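Local coordinates for UPF0270 protein PA3463 (PDB 1Y0N) that is of unknown function, a small alpha+beta protein of the uncharacterised UPF0270 family from Pseudomonas aeruginosa, at residues T34-D37 and V38-E41; L65-R68 and S69-P72; I54-P58 and E59-C63. All blocks are in the same frame, centred on the assembly; numbering follows the deposited sequence.

Contact 1: T34-D37 and V38-E41; sequences TPLD and VRVE
Leu-36 and Arg-39 meet at about a right angle in the first turn of helix 36-48, where the arginine folds back over the residues that lead into the helix. CD1 of Leu-36 lies over one face of the guanidinium, offset toward its rim, and stands 3.7 Å from Arg-39 NH2. The bend that brings the group there is at chi3 (-74°), after an extended CA-CB-CG-CD run, and it also turns NE back toward the chain. NE gives a weak bond to Thr-34 O at 3.2 Å, strongly bent at the hydrogen (121°), while Pro-35 O sits near the guanidinium plane at its edge.

The tight part is the helix backbone. Pro-35 holds the N-cap position, and Arg-39 N bonds to Pro-35 O at 3.1 Å. Val-40 N to Leu-36 O (2.9 Å) and Glu-41 N to Asp-37 O (2.9 Å) continue the helical pattern. CG2 of Val-40, anti to its own carbonyl carbon, comes to 3.3 Å from Leu-36 O and so packs against the same carbonyl that its N-H binds. Leu-36 and Val-40 both touch Val-23 of helix 12-24.

The other flank is looser and more exposed. CG of Pro-35 rests on Val-38 CG2 at 3.9 Å, a light apolar touch. Beyond it, Asp-37 OD2 and Glu-41 OE2 lie 4.7 Å apart without a bond, though Glu-41 also forms a long, weak ion pair with Arg-44.

Two acidic side chains in the first turns would be expected to interact favourably with the helix dipole, probably offsetting some of their mutual repulsion, while the arginine's hold on Thr-34 O is weak and bent, and probably contributes little.

Contact 2: L65-R68 and S69-P72; sequences LMLR and SEVP
Met-66 and Leu-67 close strand 63-67, an edge strand, within this chain, of a three-stranded antiparallel sheet, and pack against Glu-70 and Val-71 as the chain turns away through a short 3-10 segment. The turn is made by two i to i+3 bonds, Glu-70 N to Leu-67 O at 2.9 Å and Val-71 N to Arg-68 O at 3.2 Å.

Met-66 runs straight through chi2 (-171°) and then bends at chi3 (88°), which carries its methyl CE back to 4.0 Å from Glu-70 CB. Nearer the backbone, its CB meets CG2 of Val-71, the branch anti to the valine's carbonyl carbon. Val-71 is buried, resting on Val-53 and Leu-76. Ser-69 has OG held between its backbone N and carbonyl carbon (chi1 73°), and this places the oxygen 3.7 Å from Leu-67 CB. The Leu-67 and Glu-70 side chains cross at a slant, CD1 of Leu-67 lying 4.0 Å from Glu-70 OE2, while Phe-22 of helix 12-24 touches the same leucine. Arg-68 is fixed elsewhere, its NE hydrogen-bonded to Gly-50 O.

Glu-70 is extended beyond CG, and its reach is used by a water: the molecule accepts from Leu-67 N at 2.8 Å and donates to Glu-70 OE1 at 2.5 Å, an unusually short distance that may be imprecise.

Contact 3: I54-P58 and E59-C63; sequences ILFDP and ESQQC
Phe-56 and Cys-63 face each other as an antiparallel non-hydrogen-bonded pair, their CA atoms 4.5 Å apart and their side chains on the same face of the sheet. From CB of Phe-56 the side chain leaves with CG anti to the backbone N (chi1 179°), which lays the ring alongside the opposing chain instead of straight out from the sheet. CD1 then meets Cys-63 SG at 3.5 Å and Gln-62 O at a similar distance. The sulfur lies at the ring edge, 74° off the normal, in a Cys sulfur-aromatic contact. CE1 lies against the Gln-61 carbonyl, too close in the model for its distance to carry weight, and CZ at the tip lies 3.7 Å from Gln-61 CA. Ile-54 CG2 also touches Cys-63 SG, at 4.1 Å; Ile-5 packs on all three of these side chains.

Between the two segments one backbone bond forms, Asp-57 N to Gln-62 O, 2.9 Å and nearly straight (170°); further along, Leu-55 pairs with Gln-64. A CA-H...O contact from Cys-63 CA to Leu-55 O (3.2 Å) adds to it. In the connection, Ser-60 OG accepts from Gln-62 N at 3.2 Å, forming an ST turn, and the same hydroxyl lies 2.9 Å from Asp-57 OD2.

The whole is a beta hairpin, with loop residues bridging antiparallel strands 52-56 and 63-67.

Overall arrangement
Along the chain contact 1 comes first, then contact 3, then contact 2. Contact 1 opens helix 36-48 and touches neither of the others: its centre is about 20 Å from that of contact 2 and 25 Å from that of contact 3, which lies on the opposite side of the chain's centre. Contacts 3 and 2 share the antiparallel sheet, one at the hairpin joining strands 52-56 and 63-67, the other where the second strand ends. Their centres are about 14 Å apart, and they meet through Met-66 on Leu-55 and Leu-65 on Ile-54. Helix 12-24 receives side chains from all three, consistent with its packing against both the other helix and the sheet.

Contact 1: T34-D37 and V38-E41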
ATOM      1  N   THR A  34       5.692   1.618  19.428  1.00 48.85           N
ATOM      2  CA  THR A  34       6.326   0.614  18.567  1.00 46.23           C
ATOM      3  C   THR A  34       7.299   1.280  17.583  1.00 44.07           C
ATOM      4  O   THR A  34       6.942   2.255  16.958  1.00 42.86           O
ATOM      5  CB  THR A  34       5.231  -0.120  17.771  1.00 46.61           C
ATOM      6  OG1 THR A  34       4.286  -0.686  18.689  1.00 49.87           O
ATOM      7  CG2 THR A  34       5.816  -1.187  16.899  1.00 45.11           C
ATOM      8  N   PRO A  35       8.533   0.764  17.441  1.00 43.52           N
ATOM      9  CA  PRO A  35       9.465   1.345  16.474  1.00 42.01           C
ATOM     10  C   PRO A  35       8.934   1.323  15.045  1.00 42.00           C
ATOM     11  O   PRO A  35       8.162   0.403  14.680  1.00 40.64           O
ATOM     12  CB  PRO A  35      10.694   0.422  16.533  1.00 42.39           C
ATOM     13  CG  PRO A  35      10.510  -0.502  17.714  1.00 42.73           C
ATOM     14  CD  PRO A  35       9.104  -0.369  18.212  1.00 43.06           C
ATOM     15  N   LEU A  36       9.399   2.278  14.238  1.00 40.38           N
ATOM     16  CA  LEU A  36       9.038   2.395  12.820  1.00 40.56           C
ATOM     17  C   LEU A  36       9.157   1.102  12.042  1.00 39.19           C
ATOM     18  O   LEU A  36       8.242   0.734  11.292  1.00 36.51           O
ATOM     19  CB  LEU A  36       9.931   3.395  12.101  1.00 41.18           C
ATOM     20  CG  LEU A  36       9.433   3.797  10.711  1.00 41.12           C
ATOM     21  CD1 LEU A  36       7.962   4.346  10.751  1.00 45.81           C
ATOM     22  CD2 LEU A  36      10.378   4.875  10.071  1.00 44.23           C
ATOM     23  N   ASP A  37      10.319   0.482  12.166  1.00 37.33           N
ATOM     24  CA  ASP A  37      10.632  -0.709  11.448  1.00 39.10           C
ATOM     25  C   ASP A  37       9.673  -1.897  11.756  1.00 36.55           C
ATOM     26  O   ASP A  37       9.339  -2.643  10.855  1.00 36.32           O
ATOM     27  CB  ASP A  37      12.120  -1.067  11.657  1.00 41.30           C
ATOM     28  CG  ASP A  37      12.384  -2.526  11.517  1.00 47.20           C
ATOM     29  OD1 ASP A  37      12.395  -3.225  12.578  1.00 55.91           O
ATOM     30  OD2 ASP A  37      12.558  -2.998  10.366  1.00 54.44           O
ATOM     31  N   VAL A  38       9.278  -2.049  13.022  1.00 35.55           N
ATOM     32  CA  VAL A  38       8.281  -3.015  13.428  1.00 35.61           C
ATOM     33  C   VAL A  38       6.897  -2.725  12.749  1.00 34.80           C
ATOM     34  O   VAL A  38       6.196  -3.627  12.261  1.00 33.91           O
ATOM     35  CB  VAL A  38       8.129  -3.027  14.969  1.00 35.14           C
ATOM     36  CG1 VAL A  38       6.906  -3.710  15.379  1.00 36.85           C
ATOM     37  CG2 VAL A  38       9.395  -3.623  15.644  1.00 37.87           C
ATOM     38  N   ARG A  39       6.506  -1.477  12.786  1.00 32.93           N
ATOM     39  CA  ARG A  39       5.256  -1.073  12.150  1.00 33.46           C
ATOM     40  C   ARG A  39       5.296  -1.334  10.653  1.00 31.14           C
ATOM     41  O   ARG A  39       4.312  -1.773  10.095  1.00 29.88           O
ATOM     42  CB  ARG A  39       4.982   0.395  12.479  1.00 34.72           C
ATOM     43  CG  ARG A  39       4.407   0.621  13.887  1.00 40.25           C
ATOM     44  CD  ARG A  39       4.084   2.106  14.049  1.00 49.56           C
ATOM     45  NE  ARG A  39       5.338   2.822  14.199  1.00 52.94           N
ATOM     46  CZ  ARG A  39       5.538   4.124  14.010  1.00 56.15           C
ATOM     47  NH1 ARG A  39       4.575   4.944  13.613  1.00 57.52           N
ATOM     48  NH2 ARG A  39       6.750   4.611  14.215  1.00 59.42           N
ATOM     49  N   VAL A  40       6.447  -1.078  10.015  1.00 28.93           N
ATOM     50  CA  VAL A  40       6.635  -1.324   8.601  1.00 30.43           C
ATOM     51  C   VAL A  40       6.517  -2.834   8.330  1.00 31.26           C
ATOM     52  O   VAL A  40       5.895  -3.244   7.341  1.00 29.98           O
ATOM     53  CB  VAL A  40       8.004  -0.703   8.046  1.00 30.12           C
ATOM     54  CG1 VAL A  40       8.358  -1.212   6.626  1.00 30.43           C
ATOM     55  CG2 VAL A  40       7.950   0.881   8.035  1.00 31.03           C
ATOM     56  N   GLU A  41       7.135  -3.661   9.192  1.00 31.43           N
ATOM     57  CA  GLU A  41       7.052  -5.110   8.983  1.00 32.17           C
ATOM     58  C   GLU A  41       5.605  -5.625   9.142  1.00 29.66           C
ATOM     59  O   GLU A  41       5.213  -6.548   8.432  1.00 29.41           O
ATOM     60  CB  GLU A  41       7.995  -5.887   9.949  1.00 31.70           C
ATOM     61  CG  GLU A  41       9.424  -5.916   9.572  1.00 38.58           C
ATOM     62  CD  GLU A  41       9.690  -6.725   8.281  1.00 47.44           C
ATOM     63  OE1 GLU A  41       8.959  -7.717   7.940  1.00 44.74           O
ATOM     64  OE2 GLU A  41      10.645  -6.319   7.596  1.00 52.04           O
TER

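Contact 2: L65-R68 and S69-P72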
ATOM      1  N   LEU A  65      -0.428   3.243  -0.397  1.00 37.65           N
ATOM      2  CA  LEU A  65      -0.785   2.065   0.348  1.00 37.37           C
ATOM      3  C   LEU A  65      -2.057   2.381   1.130  1.00 35.33           C
ATOM      4  O   LEU A  65      -2.143   3.462   1.713  1.00 36.05           O
ATOM      5  CB  LEU A  65       0.300   1.723   1.353  1.00 36.84           C
ATOM      6  CG  LEU A  65       0.815   0.310   1.211  1.00 39.07           C
ATOM      7  CD1 LEU A  65       2.281   0.530   0.793  1.00 38.49           C
ATOM      8  CD2 LEU A  65       0.784  -0.436   2.491  1.00 42.38           C
ATOM      9  N   MET A  66      -3.033   1.466   1.084  1.00 32.69           N
ATOM     10  CA  MET A  66      -4.308   1.617   1.809  1.00 32.33           C
ATOM     11  C   MET A  66      -4.744   0.265   2.406  1.00 30.69           C
ATOM     12  O   MET A  66      -4.479  -0.785   1.847  1.00 31.65           O
ATOM     13  CB  MET A  66      -5.415   2.179   0.852  1.00 30.71           C
ATOM     14  CG  MET A  66      -5.394   3.785   0.608  1.00 36.33           C
ATOM     15  SD  MET A  66      -6.846   4.292  -0.288  1.00 34.43           S
ATOM     16  CE  MET A  66      -7.813   4.510   1.205  1.00 36.86           C
ATOM     17  N   LEU A  67      -5.437   0.295   3.528  1.00 30.23           N
ATOM     18  CA  LEU A  67      -6.133  -0.894   4.028  1.00 30.34           C
ATOM     19  C   LEU A  67      -7.273  -1.238   3.037  1.00 29.86           C
ATOM     20  O   LEU A  67      -7.996  -0.361   2.583  1.00 29.53           O
ATOM     21  CB  LEU A  67      -6.756  -0.644   5.420  1.00 30.30           C
ATOM     22  CG  LEU A  67      -5.819  -0.527   6.637  1.00 31.55           C
ATOM     23  CD1 LEU A  67      -6.571  -0.169   7.948  1.00 39.09           C
ATOM     24  CD2 LEU A  67      -5.063  -1.839   6.782  1.00 36.45           C
ATOM     25  N   ARG A  68      -7.343  -2.482   2.644  1.00 29.08           N
ATOM     26  CA  ARG A  68      -8.457  -3.001   1.785  1.00 30.16           C
ATOM     27  C   ARG A  68      -9.815  -2.505   2.297  1.00 29.49           C
ATOM     28  O   ARG A  68     -10.673  -2.193   1.504  1.00 29.83           O
ATOM     29  CB  ARG A  68      -8.455  -4.542   1.801  1.00 29.18           C
ATOM     30  CG  ARG A  68      -9.564  -5.155   0.870  1.00 31.33           C
ATOM     31  CD  ARG A  68      -9.564  -6.719   0.963  1.00 32.70           C
ATOM     32  NE  ARG A  68      -8.390  -7.209   0.259  1.00 33.17           N
ATOM     33  CZ  ARG A  68      -8.294  -7.334  -1.057  1.00 34.67           C
ATOM     34  NH1 ARG A  68      -9.333  -7.107  -1.873  1.00 31.10           N
ATOM     35  NH2 ARG A  68      -7.134  -7.678  -1.559  1.00 32.30           N
ATOM     36  N   SER A  69      -9.985  -2.477   3.628  1.00 30.30           N
ATOM     37  CA  SER A  69     -11.217  -2.050   4.311  1.00 33.52           C
ATOM     38  C   SER A  69     -11.584  -0.579   4.077  1.00 35.76           C
ATOM     39  O   SER A  69     -12.749  -0.201   4.165  1.00 36.14           O
ATOM     40  CB  SER A  69     -11.135  -2.358   5.793  1.00 32.62           C
ATOM     41  OG  SER A  69     -10.238  -1.472   6.475  1.00 34.25           O
ATOM     42  N   GLU A  70     -10.595   0.248   3.738  1.00 36.14           N
ATOM     43  CA  GLU A  70     -10.828   1.668   3.410  1.00 36.71           C
ATOM     44  C   GLU A  70     -11.011   1.993   1.917  1.00 35.85           C
ATOM     45  O   GLU A  70     -11.295   3.146   1.518  1.00 35.78           O
ATOM     46  CB  GLU A  70      -9.721   2.493   4.104  1.00 38.54           C
ATOM     47  CG  GLU A  70      -9.774   2.104   5.625  1.00 41.93           C
ATOM     48  CD  GLU A  70      -8.869   2.957   6.478  1.00 48.63           C
ATOM     49  OE1 GLU A  70      -8.039   3.582   5.815  1.00 47.05           O
ATOM     50  OE2 GLU A  70      -9.008   2.995   7.766  1.00 47.91           O
ATOM     51  N   VAL A  71     -10.871   0.964   1.100  1.00 33.44           N
ATOM     52  CA  VAL A  71     -11.011   1.085  -0.325  1.00 33.68           C
ATOM     53  C   VAL A  71     -12.485   0.834  -0.755  1.00 34.92           C
ATOM     54  O   VAL A  71     -13.082  -0.172  -0.359  1.00 32.80           O
ATOM     55  CB  VAL A  71     -10.017   0.154  -1.084  1.00 31.32           C
ATOM     56  CG1 VAL A  71     -10.069   0.405  -2.537  1.00 30.98           C
ATOM     57  CG2 VAL A  71      -8.559   0.388  -0.608  1.00 31.04           C
ATOM     58  N   PRO A  72     -13.071   1.788  -1.549  1.00 35.52           N
ATOM     59  CA  PRO A  72     -14.368   1.558  -2.154  1.00 35.37           C
ATOM     60  C   PRO A  72     -14.429   0.298  -2.977  1.00 34.52           C
ATOM     61  O   PRO A  72     -13.477  -0.003  -3.704  1.00 33.31           O
ATOM     62  CB  PRO A  72     -14.548   2.775  -3.107  1.00 36.05           C
ATOM     63  CG  PRO A  72     -13.777   3.902  -2.417  1.00 36.39           C
ATOM     64  CD  PRO A  72     -12.573   3.182  -1.785  1.00 33.68           C
TER
HETATM   65  O   HOH W   1      -6.074   2.802   4.543  1.00 36.64           O

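Contact 3: I54-P58 and E59-C63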
ATOM      1  N   ILE A  54      -2.139  -1.653  -2.774  1.00 29.37           N
ATOM      2  CA  ILE A  54      -1.558  -0.448  -3.322  1.00 32.04           C
ATOM      3  C   ILE A  54      -2.396   0.039  -4.487  1.00 31.72           C
ATOM      4  O   ILE A  54      -2.605  -0.684  -5.427  1.00 31.05           O
ATOM      5  CB  ILE A  54      -0.111  -0.670  -3.771  1.00 32.08           C
ATOM      6  CG1 ILE A  54       0.712  -1.002  -2.497  1.00 32.36           C
ATOM      7  CG2 ILE A  54       0.432   0.630  -4.453  1.00 35.00           C
ATOM      8  CD1 ILE A  54       1.897  -1.747  -2.764  1.00 35.74           C
ATOM      9  N   LEU A  55      -2.841   1.271  -4.373  1.00 32.60           N
ATOM     10  CA  LEU A  55      -3.563   1.952  -5.414  1.00 35.60           C
ATOM     11  C   LEU A  55      -2.649   2.862  -6.239  1.00 35.98           C
ATOM     12  O   LEU A  55      -1.854   3.627  -5.710  1.00 36.59           O
ATOM     13  CB  LEU A  55      -4.697   2.790  -4.812  1.00 36.04           C
ATOM     14  CG  LEU A  55      -5.915   2.079  -4.244  1.00 38.73           C
ATOM     15  CD1 LEU A  55      -6.926   3.178  -3.946  1.00 39.99           C
ATOM     16  CD2 LEU A  55      -6.580   1.012  -5.238  1.00 42.29           C
ATOM     17  N   PHE A  56      -2.806   2.779  -7.537  1.00 37.98           N
ATOM     18  CA  PHE A  56      -2.018   3.588  -8.461  1.00 40.10           C
ATOM     19  C   PHE A  56      -2.906   4.445  -9.381  1.00 41.17           C
ATOM     20  O   PHE A  56      -3.847   3.921  -9.939  1.00 39.45           O
ATOM     21  CB  PHE A  56      -1.198   2.675  -9.374  1.00 41.09           C
ATOM     22  CG  PHE A  56      -0.368   3.432 -10.375  1.00 40.68           C
ATOM     23  CD1 PHE A  56       0.702   4.252  -9.948  1.00 42.71           C
ATOM     24  CD2 PHE A  56      -0.689   3.398 -11.722  1.00 47.30           C
ATOM     25  CE1 PHE A  56       1.491   4.962 -10.885  1.00 43.54           C
ATOM     26  CE2 PHE A  56       0.104   4.127 -12.664  1.00 46.83           C
ATOM     27  CZ  PHE A  56       1.176   4.910 -12.208  1.00 42.60           C
ATOM     28  N   ASP A  57      -2.574   5.736  -9.501  1.00 44.42           N
ATOM     29  CA  ASP A  57      -3.292   6.700 -10.343  1.00 48.34           C
ATOM     30  C   ASP A  57      -2.488   6.967 -11.620  1.00 50.74           C
ATOM     31  O   ASP A  57      -1.448   7.575 -11.554  1.00 50.16           O
ATOM     32  CB  ASP A  57      -3.430   8.026  -9.601  1.00 49.23           C
ATOM     33  CG  ASP A  57      -4.314   9.064 -10.356  1.00 52.66           C
ATOM     34  OD1 ASP A  57      -4.904   8.719 -11.426  1.00 56.45           O
ATOM     35  OD2 ASP A  57      -4.435  10.212  -9.852  1.00 52.90           O
ATOM     36  N   PRO A  58      -2.965   6.478 -12.768  1.00 53.93           N
ATOM     37  CA  PRO A  58      -2.454   6.703 -14.142  1.00 56.48           C
ATOM     38  C   PRO A  58      -1.908   8.111 -14.384  1.00 58.68           C
ATOM     39  O   PRO A  58      -0.759   8.268 -14.826  1.00 60.47           O
ATOM     40  CB  PRO A  58      -3.696   6.463 -14.988  1.00 55.95           C
ATOM     41  CG  PRO A  58      -4.407   5.380 -14.261  1.00 56.36           C
ATOM     42  CD  PRO A  58      -4.115   5.558 -12.781  1.00 54.26           C
ATOM     43  N   GLU A  59      -2.735   9.105 -14.099  1.00 60.58           N
ATOM     44  CA  GLU A  59      -2.356  10.515 -14.141  1.00 63.26           C
ATOM     45  C   GLU A  59      -2.007  10.930 -12.718  1.00 62.45           C
ATOM     46  O   GLU A  59      -2.684  10.550 -11.782  1.00 64.23           O
ATOM     47  CB  GLU A  59      -3.529  11.363 -14.652  1.00 63.19           C
ATOM     48  CG  GLU A  59      -4.739  11.436 -13.678  1.00 65.66           C
ATOM     49  CD  GLU A  59      -5.859  12.406 -14.135  1.00 66.10           C
ATOM     50  OE1 GLU A  59      -5.587  13.644 -14.248  1.00 67.48           O
ATOM     51  OE2 GLU A  59      -7.011  11.917 -14.338  1.00 66.28           O
ATOM     52  N   SER A  60      -0.983  11.745 -12.571  1.00 61.94           N
ATOM     53  CA  SER A  60      -0.314  11.966 -11.289  1.00 60.61           C
ATOM     54  C   SER A  60       0.735  10.894 -11.132  1.00 59.18           C
ATOM     55  O   SER A  60       1.746  11.139 -10.503  1.00 59.09           O
ATOM     56  CB  SER A  60      -1.271  12.003 -10.084  1.00 61.33           C
ATOM     57  OG  SER A  60      -1.569  10.703  -9.595  1.00 61.93           O
ATOM     58  N   GLN A  61       0.503   9.730 -11.751  1.00 57.68           N
ATOM     59  CA  GLN A  61       1.375   8.542 -11.640  1.00 57.29           C
ATOM     60  C   GLN A  61       1.701   8.156 -10.197  1.00 56.26           C
ATOM     61  O   GLN A  61       2.632   7.405  -9.944  1.00 55.94           O
ATOM     62  CB  GLN A  61       2.671   8.700 -12.472  1.00 57.83           C
ATOM     63  CG  GLN A  61       2.489   8.560 -14.007  1.00 56.81           C
ATOM     64  CD  GLN A  61       3.806   8.701 -14.757  1.00 58.46           C
ATOM     65  OE1 GLN A  61       4.874   8.894 -14.168  1.00 60.45           O
ATOM     66  NE2 GLN A  61       3.734   8.608 -16.068  1.00 60.76           N
ATOM     67  N   GLN A  62       0.902   8.662  -9.259  1.00 55.12           N
ATOM     68  CA  GLN A  62       1.149   8.494  -7.831  1.00 53.93           C
ATOM     69  C   GLN A  62       0.544   7.175  -7.260  1.00 51.21           C
ATOM     70  O   GLN A  62      -0.472   6.691  -7.715  1.00 49.03           O
ATOM     71  CB  GLN A  62       0.600   9.711  -7.092  1.00 54.94           C
ATOM     72  CG  GLN A  62       1.599  10.806  -6.787  1.00 59.71           C
ATOM     73  CD  GLN A  62       1.160  11.664  -5.559  1.00 66.06           C
ATOM     74  OE1 GLN A  62       0.287  12.541  -5.673  1.00 67.05           O
ATOM     75  NE2 GLN A  62       1.775  11.406  -4.390  1.00 65.75           N
ATOM     76  N   CYS A  63       1.229   6.620  -6.260  1.00 50.37           N
ATOM     77  CA  CYS A  63       0.848   5.392  -5.561  1.00 48.57           C
ATOM     78  C   CYS A  63       0.468   5.726  -4.151  1.00 46.33           C
ATOM     79  O   CYS A  63       0.984   6.697  -3.546  1.00 46.72           O
ATOM     80  CB  CYS A  63       2.017   4.385  -5.481  1.00 49.36           C
ATOM     81  SG  CYS A  63       2.254   3.327  -6.918  1.00 51.42           S
TER